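Local coordinates for protein RNA-dependent RNA Polymerase (Bombyx mori cytoplasmic polyhedrosis virus, PDB 6TZ0) that transcribes and replicates the double-stranded RNA genome of the virus as its RNA-directed RNA polymerase, probably making fully conservative plus strands and later complementary minus strands, at residues 130-135 with 346-351; 204-209 with 240-245; 519-524 with 529-534; 561-566 with 648-653. All blocks are in the same frame, centred on the assembly; numbering follows the deposited sequence.

Contacts 1 and 2 lie together, their centres about 14 Å apart, and along the chain contact 2 is nested inside the stretch that contact 1 closes. Contact 2 joins two helices, 206-218 and 242-248, within the N-terminal region, whereas contact 1 ties helix 121-134 of that region to the start of helix 349-356 in the central polymerase domain. Contacts 3 and 4 follow in series, with centres about 24 Å apart; the centre of contact 3 is about 39 Å from that of contact 1, across the centre of the chain. Contact 1 thus joins the N-terminal region to the polymerase domain, contact 2 is internal to the former, and contacts 3 and 4 lie within the catalytic region.

Contact 1: 130-135 with 346-351; sequences DKLMHV and ATLTEL
Asp-130 O, at the start of the helical turn that presents Leu-132 to Thr-347 and Leu-348, accepts two hydrogen bonds from His-134: the helical one from His-134 N and a strongly bent one from His-134 ND1 at 3.1 Å, with 137° at the hydrogen. The contact is an apolar packing between the C-terminal turn of helix 121-134 in the N-terminal region and the residues that lead into helix 349-356 of the central polymerase domain. Leu-132 carries it. With CG swung anti to its own backbone N (chi1 -156°), it spreads its two methyls over different partners. CD2 meets the methyl Thr-347 CG2 at 3.7 Å. The other branch, Leu-132 CD1, lies 3.7 Å from Leu-348 CG and reaches Leu-351 CD1 at 3.8 Å. Thr-347 thus gives its methyl to the leucine, while its OG1 is hydrogen-bonded to Asp-102 O, leaving no polar atom of this buried residue's side chain without a partner. Its side chain is about 9 Å from that of Arg-485, a residue of the UTP site, with no UTP bound here. Leu-348 is the N-cap of helix 349-356, and its O accepts a hydrogen bond from Leu-351 N at 3.0 Å.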
loop_
_atom_site.group_PDB
_atom_site.type_symbol
_atom_site.label_atom_id
_atom_site.label_comp_id
_atom_site.label_asym_id
_atom_site.label_seq_id
_atom_site.Cartn_x
_atom_site.Cartn_y
_atom_site.Cartn_z
ATOM N N ASP A 130 -2.464 -2.896 29.759
ATOM C CA ASP A 130 -2.152 -4.305 29.980
ATOM C C ASP A 130 -1.857 -5.011 28.663
ATOM O O ASP A 130 -0.902 -5.792 28.571
ATOM C CB ASP A 130 -3.322 -4.985 30.696
ATOM C CG ASP A 130 -2.980 -6.378 31.226
ATOM O OD1 ASP A 130 -1.823 -6.815 31.126
ATOM O OD2 ASP A 130 -3.890 -7.058 31.737
ATOM N N LYS A 131 -2.671 -4.746 27.637
ATOM C CA LYS A 131 -2.426 -5.308 26.311
ATOM C C LYS A 131 -1.109 -4.811 25.723
ATOM O O LYS A 131 -0.420 -5.556 25.020
ATOM C CB LYS A 131 -3.595 -4.959 25.390
ATOM C CG LYS A 131 -3.525 -5.589 24.017
ATOM C CD LYS A 131 -4.739 -5.246 23.175
ATOM C CE LYS A 131 -4.629 -5.876 21.794
ATOM N NZ LYS A 131 -5.811 -5.598 20.934
ATOM N N LEU A 132 -0.738 -3.570 26.027
ATOM C CA LEU A 132 0.525 -3.014 25.561
ATOM C C LEU A 132 1.701 -3.741 26.198
ATOM O O LEU A 132 2.662 -4.108 25.515
ATOM C CB LEU A 132 0.576 -1.522 25.896
ATOM C CG LEU A 132 1.453 -0.531 25.124
ATOM C CD1 LEU A 132 0.958 0.870 25.368
ATOM C CD2 LEU A 132 2.882 -0.595 25.480
ATOM N N MET A 133 1.644 -3.948 27.512
ATOM C CA MET A 133 2.775 -4.539 28.217
ATOM C C MET A 133 2.853 -6.054 28.029
ATOM O O MET A 133 3.947 -6.624 28.065
ATOM C CB MET A 133 2.700 -4.144 29.698
ATOM C CG MET A 133 3.810 -4.685 30.587
ATOM S SD MET A 133 3.881 -3.926 32.211
ATOM C CE MET A 133 2.361 -4.468 32.955
ATOM N N HIS A 134 1.734 -6.715 27.750
ATOM C CA HIS A 134 1.702 -8.170 27.728
ATOM C C HIS A 134 1.559 -8.800 26.351
ATOM O O HIS A 134 1.983 -9.942 26.177
ATOM C CB HIS A 134 0.564 -8.673 28.620
ATOM C CG HIS A 134 0.844 -8.537 30.081
ATOM N ND1 HIS A 134 0.707 -7.346 30.762
ATOM C CD2 HIS A 134 1.222 -9.453 31.000
ATOM C CE1 HIS A 134 1.017 -7.532 32.031
ATOM N NE2 HIS A 134 1.327 -8.803 32.203
ATOM N N VAL A 135 0.972 -8.114 25.372
ATOM C CA VAL A 135 0.679 -8.709 24.074
ATOM C C VAL A 135 1.585 -8.157 22.978
ATOM O O VAL A 135 2.131 -8.921 22.181
ATOM C CB VAL A 135 -0.811 -8.525 23.707
ATOM C CG1 VAL A 135 -1.117 -9.085 22.334
ATOM C CG2 VAL A 135 -1.695 -9.179 24.745
ATOM N N ALA A 346 6.562 -1.380 17.940
ATOM C CA ALA A 346 5.111 -1.494 17.963
ATOM C C ALA A 346 4.554 -1.199 19.341
ATOM O O ALA A 346 5.042 -1.736 20.335
ATOM C CB ALA A 346 4.656 -2.890 17.559
ATOM N N THR A 347 3.509 -0.378 19.373
ATOM C CA THR A 347 2.661 -0.183 20.548
ATOM C C THR A 347 1.223 -0.015 20.084
ATOM O O THR A 347 0.854 -0.410 18.974
ATOM C CB THR A 347 3.096 1.013 21.404
ATOM O OG1 THR A 347 3.364 2.145 20.569
ATOM C CG2 THR A 347 4.262 0.658 22.301
ATOM N N LEU A 348 0.392 0.528 20.976
ATOM C CA LEU A 348 -0.980 0.884 20.645
ATOM C C LEU A 348 -1.000 1.949 19.562
ATOM O O LEU A 348 -0.273 2.941 19.640
ATOM C CB LEU A 348 -1.709 1.411 21.882
ATOM C CG LEU A 348 -1.958 0.518 23.095
ATOM C CD1 LEU A 348 -2.568 1.351 24.205
ATOM C CD2 LEU A 348 -2.845 -0.659 22.761
ATOM N N THR A 349 -1.853 1.751 18.558
ATOM C CA THR A 349 -1.928 2.689 17.447
ATOM C C THR A 349 -2.582 4.011 17.821
ATOM O O THR A 349 -2.422 4.990 17.084
ATOM C CB THR A 349 -2.671 2.046 16.286
ATOM O OG1 THR A 349 -2.857 3.008 15.242
ATOM C CG2 THR A 349 -3.978 1.534 16.746
ATOM N N GLU A 350 -3.288 4.075 18.954
ATOM C CA GLU A 350 -3.765 5.361 19.447
ATOM C C GLU A 350 -2.609 6.248 19.891
ATOM O O GLU A 350 -2.740 7.475 19.905
ATOM C CB GLU A 350 -4.731 5.166 20.612
ATOM C CG GLU A 350 -6.006 4.398 20.313
ATOM C CD GLU A 350 -5.863 2.905 20.552
ATOM O OE1 GLU A 350 -4.765 2.464 20.937
ATOM O OE2 GLU A 350 -6.857 2.173 20.381
ATOM N N LEU A 351 -1.479 5.648 20.265
ATOM C CA LEU A 351 -0.328 6.425 20.702
ATOM C C LEU A 351 0.511 6.922 19.536
ATOM O O LEU A 351 1.089 8.008 19.617
ATOM C CB LEU A 351 0.535 5.595 21.650
ATOM C CG LEU A 351 -0.052 5.273 23.023
ATOM C CD1 LEU A 351 0.848 4.319 23.773
ATOM C CD2 LEU A 351 -0.254 6.548 23.815
#

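Contact 2: 204-209 with 240-245; sequences PTFVYT and DSYIDE
Tyr-242 CG stands anti to its backbone N (chi1 179°), which carries the phenol out from the first turn of its helix toward 204-209, and Phe-206, with chi1 -75°, swings its ring round to meet it. The two belong to a run of three successive helices in the N-terminal region, 206-218, 224-237 and 242-248; the first and third touch here, while Phe-234 of the middle one packs against both Thr-209 and Tyr-242. The aromatic rings meet obliquely, with centroids 5.1 Å apart and planes inclined at 44°. Phe-206 CZ sits above one face of the tyrosine, over the ring centre, and Phe-206 CE1 approaches Tyr-242 CE1 at 4.3 Å. Thr-205 adds a looser touch at Tyr-242 CD2, its OG1 being hydrogen-bonded to Ile-202 O.

At its far end the phenol meets Thr-209 coming from the opposite direction. Tyr-242 OH and Thr-209 OG1 lie 3.5 Å apart without bonding to each other; instead both are hydrogen-bonded to the carboxylate of Asp-341, the phenol at OD2 and the threonine at OD1. One acid therefore bridges the two helices, holds the tyrosine by its tip and satisfies both buried hydroxyls. Thr-209 CG2 also comes to 3.8 Å from Tyr-242 OH. On the helix of Tyr-242, the N-cap residue Ser-241 makes no capping bond with its side chain; Ser-241 OG donates to Asp-244 OD2 at 3.0 Å, from above the carboxylate plane.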
loop_
_atom_site.group_PDB
_atom_site.type_symbol
_atom_site.label_atom_id
_atom_site.label_comp_id
_atom_site.label_asym_id
_atom_site.label_seq_id
_atom_site.Cartn_x
_atom_site.Cartn_y
_atom_site.Cartn_z
ATOM N N PRO A 204 11.177 -7.914 28.733
ATOM C CA PRO A 204 11.117 -8.979 27.707
ATOM C C PRO A 204 11.583 -8.596 26.307
ATOM O O PRO A 204 11.666 -9.479 25.447
ATOM C CB PRO A 204 9.639 -9.379 27.710
ATOM C CG PRO A 204 9.196 -9.097 29.043
ATOM C CD PRO A 204 9.886 -7.850 29.450
ATOM N N THR A 205 11.874 -7.324 26.029
ATOM C CA THR A 205 12.430 -6.984 24.723
ATOM C C THR A 205 13.943 -7.163 24.705
ATOM O O THR A 205 14.562 -7.241 23.636
ATOM C CB THR A 205 12.064 -5.553 24.341
ATOM O OG1 THR A 205 12.593 -4.651 25.317
ATOM C CG2 THR A 205 10.563 -5.392 24.272
ATOM N N PHE A 206 14.560 -7.243 25.879
ATOM C CA PHE A 206 16.010 -7.345 25.919
ATOM C C PHE A 206 16.512 -8.739 25.628
ATOM O O PHE A 206 17.700 -8.897 25.342
ATOM C CB PHE A 206 16.535 -6.856 27.250
ATOM C CG PHE A 206 16.502 -5.397 27.354
ATOM C CD1 PHE A 206 17.484 -4.643 26.739
ATOM C CD2 PHE A 206 15.467 -4.763 27.996
ATOM C CE1 PHE A 206 17.447 -3.287 26.794
ATOM C CE2 PHE A 206 15.428 -3.405 28.056
ATOM C CZ PHE A 206 16.420 -2.672 27.451
ATOM N N VAL A 207 15.640 -9.743 25.652
ATOM C CA VAL A 207 16.003 -11.042 25.103
ATOM C C VAL A 207 16.278 -10.912 23.612
ATOM O O VAL A 207 17.294 -11.402 23.104
ATOM C CB VAL A 207 14.893 -12.063 25.396
ATOM C CG1 VAL A 207 15.245 -13.425 24.826
ATOM C CG2 VAL A 207 14.649 -12.148 26.880
ATOM N N TYR A 208 15.413 -10.181 22.906
ATOM C CA TYR A 208 15.604 -9.954 21.481
ATOM C C TYR A 208 16.775 -9.019 21.221
ATOM O O TYR A 208 17.478 -9.170 20.215
ATOM C CB TYR A 208 14.330 -9.383 20.870
ATOM C CG TYR A 208 13.095 -10.227 21.077
ATOM C CD1 TYR A 208 12.986 -11.478 20.490
ATOM C CD2 TYR A 208 12.009 -9.739 21.788
ATOM C CE1 TYR A 208 11.860 -12.247 20.663
ATOM C CE2 TYR A 208 10.869 -10.499 21.954
ATOM C CZ TYR A 208 10.801 -11.751 21.387
ATOM O OH TYR A 208 9.676 -12.522 21.538
ATOM N N THR A 209 16.997 -8.059 22.120
ATOM C CA THR A 209 18.156 -7.174 22.009
ATOM C C THR A 209 19.465 -7.945 22.156
ATOM O O THR A 209 20.409 -7.731 21.384
ATOM C CB THR A 209 18.062 -6.072 23.062
ATOM O OG1 THR A 209 16.816 -5.383 22.918
ATOM C CG2 THR A 209 19.189 -5.076 22.905
ATOM N N ASP A 240 14.598 5.595 30.690
ATOM C CA ASP A 240 13.284 6.224 30.812
ATOM C C ASP A 240 12.257 5.593 29.882
ATOM O O ASP A 240 11.229 5.092 30.344
ATOM C CB ASP A 240 13.404 7.728 30.532
ATOM C CG ASP A 240 12.145 8.511 30.881
ATOM O OD1 ASP A 240 11.175 7.944 31.422
ATOM O OD2 ASP A 240 12.123 9.723 30.598
ATOM N N SER A 241 12.503 5.613 28.579
ATOM C CA SER A 241 11.597 5.022 27.606
ATOM C C SER A 241 12.451 4.586 26.435
ATOM O O SER A 241 13.103 5.421 25.806
ATOM C CB SER A 241 10.523 6.007 27.164
ATOM O OG SER A 241 9.666 5.416 26.205
ATOM N N TYR A 242 12.446 3.286 26.154
ATOM C CA TYR A 242 13.469 2.702 25.296
ATOM C C TYR A 242 13.264 3.075 23.833
ATOM O O TYR A 242 14.200 3.538 23.168
ATOM C CB TYR A 242 13.474 1.191 25.514
ATOM C CG TYR A 242 14.451 0.395 24.701
ATOM C CD1 TYR A 242 15.811 0.640 24.783
ATOM C CD2 TYR A 242 14.024 -0.682 23.945
ATOM C CE1 TYR A 242 16.711 -0.109 24.064
ATOM C CE2 TYR A 242 14.915 -1.445 23.230
ATOM C CZ TYR A 242 16.258 -1.156 23.298
ATOM O OH TYR A 242 17.152 -1.912 22.586
ATOM N N ILE A 243 12.034 2.940 23.336
ATOM C CA ILE A 243 11.764 3.176 21.924
ATOM C C ILE A 243 11.826 4.666 21.601
ATOM O O ILE A 243 12.329 5.062 20.543
ATOM C CB ILE A 243 10.406 2.563 21.548
ATOM C CG1 ILE A 243 10.362 1.086 21.935
ATOM C CG2 ILE A 243 10.158 2.690 20.082
ATOM C CD1 ILE A 243 11.390 0.235 21.252
ATOM N N ASP A 244 11.351 5.513 22.518
ATOM C CA ASP A 244 11.377 6.957 22.300
ATOM C C ASP A 244 12.801 7.489 22.251
ATOM O O ASP A 244 13.134 8.314 21.389
ATOM C CB ASP A 244 10.596 7.668 23.399
ATOM C CG ASP A 244 9.112 7.450 23.286
ATOM O OD1 ASP A 244 8.619 7.302 22.154
ATOM O OD2 ASP A 244 8.437 7.423 24.330
ATOM N N GLU A 245 13.660 7.008 23.147
ATOM C CA GLU A 245 15.042 7.462 23.139
ATOM C C GLU A 245 15.815 6.882 21.965
ATOM O O GLU A 245 16.718 7.538 21.448
ATOM C CB GLU A 245 15.724 7.122 24.458
ATOM C CG GLU A 245 15.238 7.973 25.605
ATOM C CD GLU A 245 15.625 9.428 25.444
ATOM O OE1 GLU A 245 16.720 9.697 24.906
ATOM O OE2 GLU A 245 14.831 10.304 25.842
#

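Contact 3: 519-524 with 529-534; sequences QGKQAG and IGEMLY
Lys-521 lays its ammonium end against the side chain of Glu-531, with NZ 3.6 Å from the methylene Glu-531 CG and 3.5 Å from Glu-531 OE2. The latter pair is a salt bridge, a long one without a hydrogen bond, and it joins the irregular loop before helix 530-535 to the first turn of that helix in the catalytic region of the polymerase. The two side chains cross at about a right angle. Beyond CG the lysine is fully extended and spans the gap between the segments, whereas the glutamate bends at chi2 (-62°), which turns its carboxylate back beside the incoming nitrogen. Nothing else of the two segments meets, and the backbones stay well apart: Lys-521 CA and Ile-529 CA, the nearest pair, are 8.6 Å from each other. Both side chains are partly exposed at the surface, so solvent probably weakens the charge attraction; a negative group in the first turn is probably also favoured by the helix dipole.

Asp-528 secures the same loop more directly, its OD1 and OD2 accepting from the backbone nitrogens of Ala-523 and Gly-524. Elsewhere on the short helix Met-532 and Leu-533 pack on Val-727 of strand 725-727, and the chain then enters strand 541-548, home of the magnesium ligand Asp-547. The helix itself begins with Leu-533 N bonded to Ile-529 O at 2.9 Å.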
loop_
_atom_site.group_PDB
_atom_site.type_symbol
_atom_site.label_atom_id
_atom_site.label_comp_id
_atom_site.label_asym_id
_atom_site.label_seq_id
_atom_site.Cartn_x
_atom_site.Cartn_y
_atom_site.Cartn_z
ATOM N N GLN A 519 11.406 2.487 -10.719
ATOM C CA GLN A 519 10.603 1.264 -10.719
ATOM C C GLN A 519 11.218 0.136 -11.534
ATOM O O GLN A 519 10.931 -1.033 -11.261
ATOM C CB GLN A 519 9.197 1.517 -11.265
ATOM C CG GLN A 519 8.269 2.251 -10.343
ATOM C CD GLN A 519 6.868 2.337 -10.891
ATOM O OE1 GLN A 519 6.604 1.922 -12.018
ATOM N NE2 GLN A 519 5.950 2.859 -10.085
ATOM N N GLY A 520 12.036 0.450 -12.531
ATOM C CA GLY A 520 12.529 -0.584 -13.415
ATOM C C GLY A 520 13.616 -1.461 -12.854
ATOM O O GLY A 520 13.949 -2.479 -13.466
ATOM N N LYS A 521 14.183 -1.107 -11.698
ATOM C CA LYS A 521 15.349 -1.802 -11.148
ATOM C C LYS A 521 15.079 -2.190 -9.694
ATOM O O LYS A 521 15.453 -1.468 -8.766
ATOM C CB LYS A 521 16.601 -0.928 -11.284
ATOM C CG LYS A 521 17.037 -0.708 -12.724
ATOM C CD LYS A 521 18.264 0.176 -12.829
ATOM C CE LYS A 521 18.623 0.421 -14.289
ATOM N NZ LYS A 521 19.782 1.340 -14.448
ATOM N N GLN A 522 14.424 -3.341 -9.508
ATOM C CA GLN A 522 14.437 -4.090 -8.245
ATOM C C GLN A 522 14.594 -5.556 -8.642
ATOM O O GLN A 522 13.608 -6.274 -8.818
ATOM C CB GLN A 522 13.188 -3.865 -7.397
ATOM C CG GLN A 522 13.077 -2.488 -6.748
ATOM C CD GLN A 522 12.413 -1.466 -7.648
ATOM O OE1 GLN A 522 11.718 -1.823 -8.597
ATOM N NE2 GLN A 522 12.625 -0.187 -7.357
ATOM N N ALA A 523 15.845 -5.992 -8.777
ATOM C CA ALA A 523 16.155 -7.358 -9.166
ATOM C C ALA A 523 16.854 -8.144 -8.073
ATOM O O ALA A 523 17.074 -9.346 -8.248
ATOM C CB ALA A 523 17.027 -7.373 -10.428
ATOM N N GLY A 524 17.213 -7.505 -6.964
ATOM C CA GLY A 524 17.841 -8.193 -5.859
ATOM C C GLY A 524 19.325 -8.423 -6.000
ATOM O O GLY A 524 19.920 -9.055 -5.124
ATOM N N ILE A 529 22.092 -0.977 -8.120
ATOM C CA ILE A 529 22.965 0.089 -7.659
ATOM C C ILE A 529 23.976 0.486 -8.730
ATOM O O ILE A 529 24.966 1.139 -8.423
ATOM C CB ILE A 529 23.668 -0.307 -6.353
ATOM C CG1 ILE A 529 24.467 -1.592 -6.553
ATOM C CG2 ILE A 529 22.666 -0.508 -5.261
ATOM C CD1 ILE A 529 25.287 -1.993 -5.362
ATOM N N GLY A 530 23.733 0.102 -9.984
ATOM C CA GLY A 530 24.723 0.312 -11.027
ATOM C C GLY A 530 24.911 1.761 -11.419
ATOM O O GLY A 530 26.027 2.179 -11.737
ATOM N N GLU A 531 23.837 2.550 -11.389
ATOM C CA GLU A 531 23.967 3.962 -11.724
ATOM C C GLU A 531 24.680 4.727 -10.621
ATOM O O GLU A 531 25.440 5.657 -10.903
ATOM C CB GLU A 531 22.598 4.575 -12.006
ATOM C CG GLU A 531 21.891 3.955 -13.200
ATOM C CD GLU A 531 22.639 4.142 -14.515
ATOM O OE1 GLU A 531 23.316 5.178 -14.696
ATOM O OE2 GLU A 531 22.545 3.242 -15.377
ATOM N N MET A 532 24.466 4.345 -9.363
ATOM C CA MET A 532 25.199 4.979 -8.273
ATOM C C MET A 532 26.665 4.572 -8.288
ATOM O O MET A 532 27.549 5.394 -8.024
ATOM C CB MET A 532 24.568 4.620 -6.934
ATOM C CG MET A 532 23.207 5.209 -6.729
ATOM S SD MET A 532 22.519 4.851 -5.102
ATOM C CE MET A 532 22.029 3.155 -5.323
ATOM N N LEU A 533 26.931 3.302 -8.589
ATOM C CA LEU A 533 28.296 2.820 -8.763
ATOM C C LEU A 533 29.009 3.518 -9.912
ATOM O O LEU A 533 30.213 3.771 -9.824
ATOM C CB LEU A 533 28.260 1.308 -8.968
ATOM C CG LEU A 533 28.488 0.348 -7.800
ATOM C CD1 LEU A 533 27.673 0.652 -6.589
ATOM C CD2 LEU A 533 28.049 -1.000 -8.313
ATOM N N TYR A 534 28.285 3.871 -10.975
ATOM C CA TYR A 534 28.897 4.643 -12.052
ATOM C C TYR A 534 29.125 6.093 -11.641
ATOM O O TYR A 534 30.236 6.614 -11.771
ATOM C CB TYR A 534 28.043 4.577 -13.314
ATOM C CG TYR A 534 28.605 5.419 -14.429
ATOM C CD1 TYR A 534 29.770 5.045 -15.077
ATOM C CD2 TYR A 534 27.979 6.590 -14.828
ATOM C CE1 TYR A 534 30.296 5.804 -16.081
ATOM C CE2 TYR A 534 28.505 7.363 -15.836
ATOM C CZ TYR A 534 29.663 6.961 -16.459
ATOM O OH TYR A 534 30.194 7.715 -17.473
#

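Contact 4: 561-566 with 648-653; sequences DIYNTF and HTVLLQ
Tyr-563 and Val-650 make the closest apolar contact between the two segments. The valine methyl CG1 lies in the plane of the phenol ring at its edge, 3.7 Å from Tyr-563 CE1 and equally near CD1, while Val-650 CB is also 3.7 Å from Tyr-563 CE1. The side chains cross at about a right angle. Tyr-563 has CG anti to its backbone N (chi1 -176°), which brings the CD1-CE1 edge of the ring against the valine, and Val-650 presents CG1 because that branch is likewise anti to its own N. The same methyl serves a second ring, Phe-566 CD2 standing 4.3 Å from Val-650 CG1 at an oblique approach. Beside them Ile-562 CB and Leu-651 CD1 approach more loosely, at 4.6 Å, and Leu-397 of helix 389-397 touches both Phe-566 and Val-650.

The pair is consistent with two helices of the polymerase palm. Helix 557-573 follows what is probably motif A, with Asp-547 on strand 541-548 and Asp-552 on the short helix 551-554; helix 644-665 is probably the motif B helix and leads into strand 672-677, which precedes the magnesium ligands Asp-680 and Asp-681. The backbones come close, Tyr-563 CA to Leu-651 CA measuring 6.5 Å.

Aromatic and polar links extend outward. The Tyr-563 ring meets His-647 edge-to-face, and its OH is hydrogen-bonded to Pro-503 O, which holds the phenol at its far end. His-648 points away from helix 557-573, and its NE2 makes a weak hydrogen bond to OD1 of Asp-552, a residue of the UTP site.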
loop_
_atom_site.group_PDB
_atom_site.type_symbol
_atom_site.label_atom_id
_atom_site.label_comp_id
_atom_site.label_asym_id
_atom_site.label_seq_id
_atom_site.Cartn_x
_atom_site.Cartn_y
_atom_site.Cartn_z
ATOM N N ASP A 561 -3.966 19.355 -5.825
ATOM C CA ASP A 561 -4.464 20.015 -7.028
ATOM C C ASP A 561 -3.397 20.173 -8.121
ATOM O O ASP A 561 -3.760 20.262 -9.296
ATOM C CB ASP A 561 -5.048 21.371 -6.649
ATOM C CG ASP A 561 -6.127 21.829 -7.600
ATOM O OD1 ASP A 561 -6.436 21.099 -8.562
ATOM O OD2 ASP A 561 -6.693 22.914 -7.371
ATOM N N ILE A 562 -2.103 20.146 -7.773
ATOM C CA ILE A 562 -1.035 20.243 -8.777
ATOM C C ILE A 562 -1.043 19.019 -9.689
ATOM O O ILE A 562 -0.976 19.133 -10.917
ATOM C CB ILE A 562 0.337 20.421 -8.099
ATOM C CG1 ILE A 562 0.402 21.725 -7.313
ATOM C CG2 ILE A 562 1.464 20.398 -9.120
ATOM C CD1 ILE A 562 1.647 21.882 -6.495
ATOM N N TYR A 563 -1.127 17.829 -9.095
ATOM C CA TYR A 563 -1.281 16.601 -9.865
ATOM C C TYR A 563 -2.646 16.533 -10.535
ATOM O O TYR A 563 -2.775 15.943 -11.616
ATOM C CB TYR A 563 -1.063 15.410 -8.933
ATOM C CG TYR A 563 -1.075 14.030 -9.551
ATOM C CD1 TYR A 563 0.022 13.555 -10.254
ATOM C CD2 TYR A 563 -2.165 13.186 -9.394
ATOM C CE1 TYR A 563 0.023 12.291 -10.801
ATOM C CE2 TYR A 563 -2.168 11.921 -9.942
ATOM C CZ TYR A 563 -1.073 11.484 -10.646
ATOM O OH TYR A 563 -1.075 10.227 -11.191
ATOM N N ASN A 564 -3.670 17.133 -9.911
ATOM C CA ASN A 564 -5.000 17.136 -10.514
ATOM C C ASN A 564 -5.046 17.925 -11.816
ATOM O O ASN A 564 -5.804 17.564 -12.715
ATOM C CB ASN A 564 -6.040 17.697 -9.550
ATOM C CG ASN A 564 -6.355 16.757 -8.422
ATOM O OD1 ASN A 564 -6.366 15.544 -8.599
ATOM N ND2 ASN A 564 -6.655 17.311 -7.260
ATOM N N THR A 565 -4.252 18.996 -11.935
ATOM C CA THR A 565 -4.187 19.736 -13.198
ATOM C C THR A 565 -3.627 18.880 -14.326
ATOM O O THR A 565 -4.135 18.917 -15.453
ATOM C CB THR A 565 -3.329 20.990 -13.058
ATOM O OG1 THR A 565 -2.010 20.618 -12.653
ATOM C CG2 THR A 565 -3.907 21.925 -12.055
ATOM N N PHE A 566 -2.573 18.116 -14.040
ATOM C CA PHE A 566 -1.985 17.206 -15.018
ATOM C C PHE A 566 -2.967 16.112 -15.423
ATOM O O PHE A 566 -3.109 15.796 -16.618
ATOM C CB PHE A 566 -0.700 16.630 -14.421
ATOM C CG PHE A 566 -0.067 15.547 -15.228
ATOM C CD1 PHE A 566 0.560 15.823 -16.424
ATOM C CD2 PHE A 566 -0.052 14.245 -14.751
ATOM C CE1 PHE A 566 1.154 14.808 -17.154
ATOM C CE2 PHE A 566 0.537 13.233 -15.471
ATOM C CZ PHE A 566 1.142 13.513 -16.671
ATOM N N HIS A 648 3.430 10.982 -5.803
ATOM C CA HIS A 648 4.650 11.590 -5.294
ATOM C C HIS A 648 5.767 11.537 -6.323
ATOM O O HIS A 648 6.529 12.502 -6.447
ATOM C CB HIS A 648 5.083 10.905 -4.000
ATOM C CG HIS A 648 4.046 10.944 -2.923
ATOM N ND1 HIS A 648 3.618 12.116 -2.341
ATOM C CD2 HIS A 648 3.388 9.952 -2.286
ATOM C CE1 HIS A 648 2.717 11.850 -1.415
ATOM N NE2 HIS A 648 2.558 10.542 -1.363
ATOM N N THR A 649 5.827 10.462 -7.120
ATOM C CA THR A 649 6.850 10.355 -8.156
ATOM C C THR A 649 6.666 11.416 -9.239
ATOM O O THR A 649 7.622 12.119 -9.600
ATOM C CB THR A 649 6.813 8.962 -8.769
ATOM O OG1 THR A 649 7.000 7.987 -7.743
ATOM C CG2 THR A 649 7.914 8.820 -9.786
ATOM N N VAL A 650 5.433 11.554 -9.747
ATOM C CA VAL A 650 5.130 12.535 -10.784
ATOM C C VAL A 650 5.349 13.951 -10.276
ATOM O O VAL A 650 5.976 14.772 -10.956
ATOM C CB VAL A 650 3.696 12.324 -11.305
ATOM C CG1 VAL A 650 3.227 13.505 -12.110
ATOM C CG2 VAL A 650 3.639 11.099 -12.189
ATOM N N LEU A 651 4.896 14.241 -9.053
ATOM C CA LEU A 651 5.012 15.589 -8.509
ATOM C C LEU A 651 6.464 15.982 -8.267
ATOM O O LEU A 651 6.863 17.114 -8.572
ATOM C CB LEU A 651 4.191 15.687 -7.222
ATOM C CG LEU A 651 4.009 17.023 -6.501
ATOM C CD1 LEU A 651 2.630 17.064 -5.929
ATOM C CD2 LEU A 651 4.984 17.178 -5.364
ATOM N N LEU A 652 7.280 15.062 -7.745
ATOM C CA LEU A 652 8.665 15.415 -7.463
ATOM C C LEU A 652 9.485 15.538 -8.739
ATOM O O LEU A 652 10.320 16.451 -8.852
ATOM C CB LEU A 652 9.276 14.392 -6.513
ATOM C CG LEU A 652 8.757 14.475 -5.080
ATOM C CD1 LEU A 652 9.228 13.276 -4.288
ATOM C CD2 LEU A 652 9.208 15.768 -4.443
ATOM N N GLN A 653 9.247 14.659 -9.725
ATOM C CA GLN A 653 9.985 14.795 -10.975
ATOM C C GLN A 653 9.545 16.036 -11.735
ATOM O O GLN A 653 10.375 16.680 -12.388
ATOM C CB GLN A 653 9.846 13.532 -11.828
ATOM C CG GLN A 653 8.557 13.346 -12.585
ATOM C CD GLN A 653 8.474 11.993 -13.229
ATOM O OE1 GLN A 653 9.312 11.134 -13.004
ATOM N NE2 GLN A 653 7.477 11.809 -14.075
#